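Local coordinates for ORF98 PTP-2 (Cydia pomonella granulosis virus, PDB 6I28), which is a viral protein phosphatase of the dual-specificity family, and probably removes phosphate from tyrosine and serine or threonine residues of protein substrates such as MAP kinases, at residues A[41-45]-A[85-89]. Where two conformers were deposited one is given. Numbering follows the deposited sequence.
Sequences CVVSL and LFNYL
A cysteine sulfur beside a tyrosine ring marks one end of this otherwise apolar contact: SG of Cys-41 lies 3.4 Å from CE2 of Tyr-88 and 4.5 Å from the ring centroid, 66° off the ring normal, an oblique sulfur-aromatic approach. The setting is the alpha/beta core of a dual-specificity phosphatase domain, where helix 82-95 packs on strand 41-46 of the mixed central sheet. Residues 41-45 are extended and 85-89 helical, with a backbone hydrogen bond from Leu-89 N to Leu-85 O of 3.0 Å. The two axes run nearly antiparallel (164°) and come within 10.7 Å, and Val-43 faces Leu-85 with their CA atoms 8.5 Å apart. Strand alternation sends Cys-41 and Val-43 toward the helix, while Val-42 points away and Ser-44 hydrogen-bonds to His-64 and His-103 on the flanking strands. Val-43, chi1 t, sits at the middle of the contact: its CG1 meets Leu-85 CD2 at 3.8 Å, and its CG2 touches both Tyr-88 CE2 (3.9 Å) and Leu-89 CD2 (4.2 Å). Leu-85 and Leu-89, both mt, also reach Leu-114 of helix 110-123, so they join the sheet to the next helix. Tyr-88, with chi1 t, reaches from the helix across to the strand, and its hydroxyl hydrogen-bonds to Gly-62 O. At the C-terminal end of the strand segment, Leu-45 (mt) places CD2 4.2 Å from Leu-85 CD1.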
# COMPACT_ATOMS: atom_id res chain seq x y z
N CYS A 41 11.93 3.34 -0.82
CA CYS A 41 11.16 2.97 -2.00
C CYS A 41 9.78 3.62 -1.88
O CYS A 41 9.29 3.86 -0.79
CB CYS A 41 11.23 1.43 -2.08
SG CYS A 41 9.94 0.55 -2.73
N VAL A 42 9.23 3.94 -3.02
CA VAL A 42 7.96 4.63 -3.13
C VAL A 42 7.09 3.88 -4.13
O VAL A 42 7.54 3.58 -5.23
CB VAL A 42 8.14 6.09 -3.54
CG1 VAL A 42 6.78 6.71 -3.69
CG2 VAL A 42 8.98 6.87 -2.54
N VAL A 43 5.85 3.59 -3.77
CA VAL A 43 4.86 3.05 -4.69
C VAL A 43 3.78 4.12 -4.86
O VAL A 43 3.02 4.42 -3.91
CB VAL A 43 4.23 1.74 -4.18
CG1 VAL A 43 3.16 1.21 -5.11
CG2 VAL A 43 5.32 0.72 -3.96
N SER A 44 3.58 4.55 -6.06
CA SER A 44 2.63 5.61 -6.40
C SER A 44 1.43 4.95 -7.07
O SER A 44 1.53 4.42 -8.20
CB SER A 44 3.27 6.65 -7.34
OG SER A 44 4.35 7.37 -6.78
N LEU A 45 0.29 5.01 -6.42
CA LEU A 45 -0.96 4.45 -6.92
C LEU A 45 -1.87 5.65 -7.23
O LEU A 45 -2.69 6.08 -6.41
CB LEU A 45 -1.56 3.56 -5.90
CG LEU A 45 -0.74 2.35 -5.50
CD1 LEU A 45 -1.58 1.58 -4.48
CD2 LEU A 45 -0.32 1.54 -6.63
N LEU A 85 2.33 -5.99 -7.22
CA LEU A 85 2.61 -5.01 -6.19
C LEU A 85 3.07 -5.69 -4.90
O LEU A 85 4.01 -5.25 -4.25
CB LEU A 85 1.37 -4.18 -5.93
CG LEU A 85 1.10 -3.12 -7.02
CD1 LEU A 85 -0.32 -2.63 -6.90
CD2 LEU A 85 2.11 -1.94 -6.93
N PHE A 86 2.36 -6.72 -4.49
CA PHE A 86 2.79 -7.48 -3.32
C PHE A 86 4.23 -7.96 -3.41
O PHE A 86 5.01 -7.81 -2.46
CB PHE A 86 1.87 -8.66 -3.02
CG PHE A 86 2.32 -9.47 -1.83
CD1 PHE A 86 2.00 -9.09 -0.55
CD2 PHE A 86 3.19 -10.54 -2.00
CE1 PHE A 86 2.45 -9.79 0.50
CE2 PHE A 86 3.66 -11.22 -0.92
CZ PHE A 86 3.21 -10.88 0.33
N ASN A 87 4.58 -8.57 -4.55
CA ASN A 87 5.92 -9.11 -4.74
C ASN A 87 6.95 -8.02 -4.75
O ASN A 87 8.04 -8.19 -4.20
CB ASN A 87 5.95 -9.90 -6.01
CG ASN A 87 5.24 -11.19 -5.87
OD1 ASN A 87 5.27 -11.80 -4.82
ND2 ASN A 87 4.59 -11.63 -6.93
N TYR A 88 6.62 -6.85 -5.32
CA TYR A 88 7.53 -5.71 -5.24
C TYR A 88 7.79 -5.31 -3.79
O TYR A 88 8.95 -5.17 -3.34
CB TYR A 88 6.96 -4.56 -6.02
CG TYR A 88 7.84 -3.35 -6.07
CD1 TYR A 88 8.88 -3.24 -6.99
CD2 TYR A 88 7.66 -2.30 -5.18
CE1 TYR A 88 9.64 -2.13 -7.02
CE2 TYR A 88 8.43 -1.17 -5.22
CZ TYR A 88 9.43 -1.08 -6.16
OH TYR A 88 10.19 0.07 -6.13
N LEU A 89 6.72 -5.18 -3.00
CA LEU A 89 6.94 -4.83 -1.60
C LEU A 89 7.79 -5.89 -0.89
O LEU A 89 8.71 -5.56 -0.14
CB LEU A 89 5.59 -4.71 -0.93
CG LEU A 89 4.73 -3.51 -1.39
CD1 LEU A 89 3.32 -3.76 -0.79
CD2 LEU A 89 5.24 -2.19 -0.97